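Local coordinates for antifreeze protein (Marinomonas primoryensis, PDB 3P4G), which is a hyperactive, calcium-dependent antifreeze protein that binds ice and folds as a right-handed, calcium-binding beta-helix, at residues A[269-274]-A[278-283]; A[179-184]-A[191-196]. One frame throughout, in Å; residues are numbered along the deposited sequence.

Contact 1: A[269-274]-A[278-283]. With CA (calcium ion), chain P; CA (calcium ion), chain Q.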
loop_
_atom_site.group_PDB
_atom_site.type_symbol
_atom_site.label_atom_id
_atom_site.label_comp_id
_atom_site.label_asym_id
_atom_site.label_seq_id
_atom_site.Cartn_x
_atom_site.Cartn_y
_atom_site.Cartn_z
ATOM N N GLY A 269 -12.906 8.175 19.654
ATOM C CA GLY A 269 -12.493 6.759 19.699
ATOM C C GLY A 269 -11.524 6.418 20.804
ATOM O O GLY A 269 -11.214 7.260 21.634
ATOM N N THR A 270 -11.089 5.163 20.835
ATOM C CA THR A 270 -10.163 4.680 21.894
ATOM C C THR A 270 -8.727 4.946 21.441
ATOM O O THR A 270 -8.347 4.603 20.298
ATOM C CB THR A 270 -10.393 3.163 22.153
ATOM O OG1 THR A 270 -11.713 2.999 22.696
ATOM C CG2 THR A 270 -9.319 2.527 23.165
ATOM N N VAL A 271 -7.929 5.536 22.320
ATOM C CA VAL A 271 -6.533 5.863 21.963
ATOM C C VAL A 271 -5.612 5.410 23.087
ATOM O O VAL A 271 -5.932 5.580 24.278
ATOM C CB VAL A 271 -6.289 7.385 21.659
ATOM C CG1 VAL A 271 -7.065 7.821 20.431
ATOM C CG2 VAL A 271 -6.655 8.313 22.885
ATOM N N ALA A 272 -4.501 4.792 22.703
ATOM C CA ALA A 272 -3.516 4.279 23.691
ATOM C C ALA A 272 -2.105 4.541 23.270
ATOM O O ALA A 272 -1.705 4.251 22.133
ATOM C CB ALA A 272 -3.724 2.771 23.943
ATOM N N GLY A 273 -1.331 5.099 24.186
ATOM C CA GLY A 273 0.122 5.248 23.971
ATOM C C GLY A 273 0.835 3.893 24.116
ATOM O O GLY A 273 1.905 3.675 23.472
ATOM N N ASN A 274 0.218 3.011 24.938
ATOM C CA ASN A 274 0.795 1.730 25.360
ATOM C C ASN A 274 2.139 2.006 26.057
ATOM O O ASN A 274 2.339 3.118 26.584
ATOM C CB ASN A 274 0.945 0.781 24.142
ATOM C CG ASN A 274 -0.404 0.477 23.484
ATOM O OD1 ASN A 274 -0.545 0.676 22.306
ATOM N ND2 ASN A 274 -1.399 0.000 24.268
ATOM N N ASP A 278 4.786 8.517 25.668
ATOM C CA ASP A 278 3.849 8.807 24.584
ATOM C C ASP A 278 3.211 10.199 24.729
ATOM O O ASP A 278 2.844 10.644 25.852
ATOM C CB ASP A 278 2.799 7.711 24.534
ATOM C CG ASP A 278 3.423 6.327 24.318
ATOM O OD1 ASP A 278 3.994 6.067 23.229
ATOM O OD2 ASP A 278 3.374 5.514 25.259
ATOM N N SER A 279 3.031 10.845 23.564
ATOM C CA SER A 279 2.524 12.213 23.435
ATOM C C SER A 279 1.304 12.293 22.551
ATOM O O SER A 279 1.213 11.599 21.530
ATOM C CB SER A 279 3.593 13.159 22.820
ATOM O OG SER A 279 4.808 13.158 23.575
ATOM N N ILE A 280 0.384 13.143 22.955
ATOM C CA ILE A 280 -0.820 13.356 22.134
ATOM C C ILE A 280 -1.046 14.853 22.015
ATOM O O ILE A 280 -0.964 15.583 23.014
ATOM C CB ILE A 280 -2.074 12.582 22.662
ATOM C CG1 ILE A 280 -3.240 12.686 21.653
ATOM C CG2 ILE A 280 -2.573 13.078 24.069
ATOM C CD1 ILE A 280 -4.503 11.927 22.065
ATOM N N TYR A 281 -1.428 15.300 20.810
ATOM C CA TYR A 281 -1.738 16.689 20.580
ATOM C C TYR A 281 -3.192 16.738 20.125
ATOM O O TYR A 281 -3.527 16.211 19.076
ATOM C CB TYR A 281 -0.841 17.223 19.456
ATOM C CG TYR A 281 -1.035 18.679 19.089
ATOM C CD1 TYR A 281 -1.586 19.605 20.002
ATOM C CD2 TYR A 281 -0.587 19.159 17.845
ATOM C CE1 TYR A 281 -1.744 20.930 19.674
ATOM C CE2 TYR A 281 -0.760 20.527 17.496
ATOM C CZ TYR A 281 -1.323 21.391 18.425
ATOM O OH TYR A 281 -1.510 22.741 18.108
ATOM N N LEU A 282 -4.025 17.361 20.937
ATOM C CA LEU A 282 -5.464 17.510 20.659
ATOM C C LEU A 282 -5.664 18.898 20.084
ATOM O O LEU A 282 -6.039 19.832 20.807
ATOM C CB LEU A 282 -6.259 17.374 21.959
ATOM C CG LEU A 282 -6.108 16.030 22.709
ATOM C CD1 LEU A 282 -6.764 16.053 24.099
ATOM C CD2 LEU A 282 -6.722 14.886 21.871
ATOM N N LYS A 283 -5.421 19.040 18.787
ATOM C CA LYS A 283 -5.398 20.384 18.180
ATOM C C LYS A 283 -6.804 21.007 18.151
ATOM O O LYS A 283 -6.956 22.238 18.121
ATOM C CB LYS A 283 -4.855 20.260 16.767
ATOM C CG LYS A 283 -4.672 21.562 15.977
ATOM C CD LYS A 283 -3.702 21.282 14.802
ATOM C CE LYS A 283 -2.964 22.555 14.415
ATOM N NZ LYS A 283 -3.845 23.515 13.649
HETATM CA CA CA P . 4.166 3.747 23.088
HETATM CA CA CA Q . 3.022 5.168 27.559
HETATM O O HOH W 1 0.646 5.486 27.425
HETATM O O HOH W 2 3.383 3.514 29.367
#

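Contact 2: A[179-184]-A[191-196]. With CA (calcium ion), chain L; CA (calcium ion), chain K; CA (calcium ion), chain M.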
loop_
_atom_site.group_PDB
_atom_site.type_symbol
_atom_site.label_atom_id
_atom_site.label_comp_id
_atom_site.label_asym_id
_atom_site.label_seq_id
_atom_site.Cartn_x
_atom_site.Cartn_y
_atom_site.Cartn_z
ATOM N N ASP A 179 9.332 0.838 3.473
ATOM C CA ASP A 179 8.345 0.986 2.424
ATOM C C ASP A 179 7.488 2.255 2.558
ATOM O O ASP A 179 7.250 2.740 3.675
ATOM C CB ASP A 179 7.361 -0.176 2.488
ATOM C CG ASP A 179 8.055 -1.545 2.428
ATOM O OD1 ASP A 179 8.634 -1.928 1.375
ATOM O OD2 ASP A 179 7.996 -2.292 3.419
ATOM N N THR A 180 6.978 2.715 1.405
ATOM C CA THR A 180 6.076 3.904 1.312
ATOM C C THR A 180 4.797 3.433 0.670
ATOM O O THR A 180 4.831 2.710 -0.334
ATOM C CB THR A 180 6.642 5.004 0.459
ATOM O OG1 THR A 180 7.778 5.532 1.155
ATOM C CG2 THR A 180 5.595 6.111 0.206
ATOM N N VAL A 181 3.689 3.826 1.276
ATOM C CA VAL A 181 2.354 3.615 0.648
ATOM C C VAL A 181 1.650 4.964 0.648
ATOM O O VAL A 181 1.643 5.689 1.653
ATOM C CB VAL A 181 1.494 2.644 1.465
ATOM C CG1 VAL A 181 0.104 2.425 0.811
ATOM C CG2 VAL A 181 2.236 1.278 1.602
ATOM N N GLU A 182 1.027 5.260 -0.480
ATOM C CA GLU A 182 0.055 6.370 -0.553
ATOM C C GLU A 182 -1.256 5.833 -1.139
ATOM O O GLU A 182 -1.268 5.215 -2.230
ATOM C CB GLU A 182 0.608 7.463 -1.466
ATOM C CG GLU A 182 1.919 8.126 -0.906
ATOM C CD GLU A 182 2.570 9.131 -1.839
ATOM O OE1 GLU A 182 2.227 9.174 -3.038
ATOM O OE2 GLU A 182 3.486 9.860 -1.377
ATOM N N VAL A 183 -2.336 6.031 -0.402
ATOM C CA VAL A 183 -3.694 5.618 -0.848
ATOM C C VAL A 183 -4.451 6.875 -1.158
ATOM O O VAL A 183 -4.655 7.709 -0.258
ATOM C CB VAL A 183 -4.422 4.828 0.278
ATOM C CG1 VAL A 183 -5.828 4.411 -0.194
ATOM C CG2 VAL A 183 -3.608 3.562 0.729
ATOM N N GLY A 184 -4.933 7.028 -2.403
ATOM C CA GLY A 184 -5.547 8.287 -2.836
ATOM C C GLY A 184 -6.927 8.473 -2.252
ATOM O O GLY A 184 -7.380 9.593 -2.049
ATOM N N GLY A 191 -10.434 -3.678 4.027
ATOM C CA GLY A 191 -9.049 -3.422 3.527
ATOM C C GLY A 191 -8.081 -3.301 4.679
ATOM O O GLY A 191 -8.461 -2.900 5.810
ATOM N N LYS A 192 -6.812 -3.626 4.408
ATOM C CA LYS A 192 -5.741 -3.486 5.390
ATOM C C LYS A 192 -4.497 -2.996 4.711
ATOM O O LYS A 192 -4.209 -3.401 3.563
ATOM C CB LYS A 192 -5.427 -4.822 6.047
ATOM C CG LYS A 192 -6.663 -5.424 6.729
ATOM C CD LYS A 192 -6.284 -6.565 7.675
ATOM C CE LYS A 192 -7.534 -7.361 8.054
ATOM N NZ LYS A 192 -8.567 -6.523 8.761
ATOM N N VAL A 193 -3.695 -2.216 5.442
ATOM C CA VAL A 193 -2.340 -1.859 4.955
ATOM C C VAL A 193 -1.427 -2.180 6.110
ATOM O O VAL A 193 -1.529 -1.558 7.163
ATOM C CB VAL A 193 -2.162 -0.394 4.533
ATOM C CG1 VAL A 193 -0.637 -0.067 4.217
ATOM C CG2 VAL A 193 -3.006 -0.098 3.312
ATOM N N LEU A 194 -0.578 -3.193 5.888
ATOM C CA LEU A 194 0.381 -3.689 6.881
ATOM C C LEU A 194 1.753 -3.328 6.364
ATOM O O LEU A 194 2.179 -3.839 5.318
ATOM C CB LEU A 194 0.187 -5.231 7.004
ATOM C CG LEU A 194 -1.278 -5.657 7.166
ATOM C CD1 LEU A 194 -1.392 -7.241 7.199
ATOM C CD2 LEU A 194 -1.862 -5.043 8.435
ATOM N N LEU A 195 2.429 -2.413 7.063
ATOM C CA LEU A 195 3.738 -1.880 6.602
ATOM C C LEU A 195 4.876 -2.830 7.018
ATOM O O LEU A 195 5.970 -2.855 6.400
ATOM C CB LEU A 195 3.934 -0.415 7.083
ATOM C CG LEU A 195 2.801 0.525 6.730
ATOM C CD1 LEU A 195 3.042 1.888 7.449
ATOM C CD2 LEU A 195 2.689 0.759 5.206
ATOM N N ASP A 196 4.582 -3.637 8.037
ATOM C CA ASP A 196 5.462 -4.713 8.533
ATOM C C ASP A 196 6.819 -4.175 9.085
ATOM O O ASP A 196 6.924 -3.003 9.477
ATOM C CB ASP A 196 5.633 -5.751 7.424
ATOM C CG ASP A 196 5.834 -7.183 7.980
ATOM O OD1 ASP A 196 5.429 -8.149 7.349
ATOM O OD2 ASP A 196 6.344 -7.328 9.094
HETATM CA CA CA L . 8.207 -2.514 5.741
HETATM CA CA CA K . 9.101 -4.195 1.429
HETATM CA CA CA M . 7.321 -0.726 10.140
#

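Contact 1: A[269-274]-A[278-283]
Where strand 270-272 runs into strand 279-282, a calcium-binding turn near the C-terminal end of the beta-helix brings D278 against G273 and N274. The D278 carboxylate is shared between two metals: OD1 binds the calcium ion of chain P at 2.3 Å and OD2 that of chain Q at 2.4 Å. CG stands anti to the carbonyl carbon (chi1 -59°), which turns the carboxylate toward G273 and the two ions. From the start of the same turn, G273 O reaches the first ion at 2.3 Å and N274 O the second at 2.4 Å. D278 CB approaches G273 CA to 3.7 Å, a closeness that the missing side chain of glycine allows.

Such shared carboxylates are the repeating device of this calcium-binding beta-helix, in which each coil hands one aspartate to two consecutive sites. At the chain P ion, G255, G257, D259 and E275 complete the shell; at the chain Q ion, G276, E304 and two waters take part. Deeper inside, V271 CG2 meets I280 CD1 across the interior at 4.3 Å, I280 being fully extended (chi1 -172°, chi2 179°). F303 and L261 also touch both of these side chains.

Contact 2: A[179-184]-A[191-196]
Two successive calcium-binding turns of the beta-helix meet at one metal here, next to the apolar interior, with D179 joined to L195 through the ion and V181 packed against V193 and L195. D179 OD2 and L195 O both bind the calcium ion of chain L, at 2.3 Å and 2.4 Å, and subtend an angle of about 102° at the metal. The two oxygens are 3.6 Å apart and meet as fellow ligands of one cation, which probably offsets the repulsion between carboxylate and carbonyl.

OD1 of D179 turns to the neighbouring calcium ion of chain K, also at 2.3 Å, and the carboxylate therefore spans two ions 4.7 Å apart. Its CG, anti to the residue's own carbonyl carbon at chi1 -55°, points the carboxylate across to the row of ions. D196, directly after L195, carries the series onward: its O binds the calcium ion of chain M at 2.4 Å. G175, D177 and D200 supply further ligands to the chain L ion.

Beyond the metal sites, the strands 180-183 and 192-194 face each other across the interior through apolar side chains. V181 does most of the work with a single branch: its CG2 meets V193 CG1 tip to tip at 4.1 Å and L195 CD2 more obliquely at 3.7 Å. V193 presents CG1 because that methyl is anti to the backbone N (chi1 172°). M174 and L202 each touch both V181 and L195, as parts of the adjoining coils. One aspartate bridging successive calcium ions, a carbonyl from the start of the next calcium turn, and aliphatic side chains filling the narrow space between two faces are the features of a calcium-binding parallel beta-helix, much as in the beta-rolls of RTX repeats.

In the fold
Both contacts are buried and join the same two faces of the beta-helix, yet they sample it at different places, with centres about 21 Å apart and no touch between them. Contact 2 lies close to the centre of the chain, with further coils on either side. Contact 1 is near the C-terminal end, where 270-272 is the outermost strand of its face. The order of the strands is also reversed: the turn lies between the segments in contact 1, whereas 179-184 leads away from one turn and 191-196 returns to the next in contact 2. Metal chemistry outweighs apolar packing in contact 1; contact 2 has the fuller aliphatic interior.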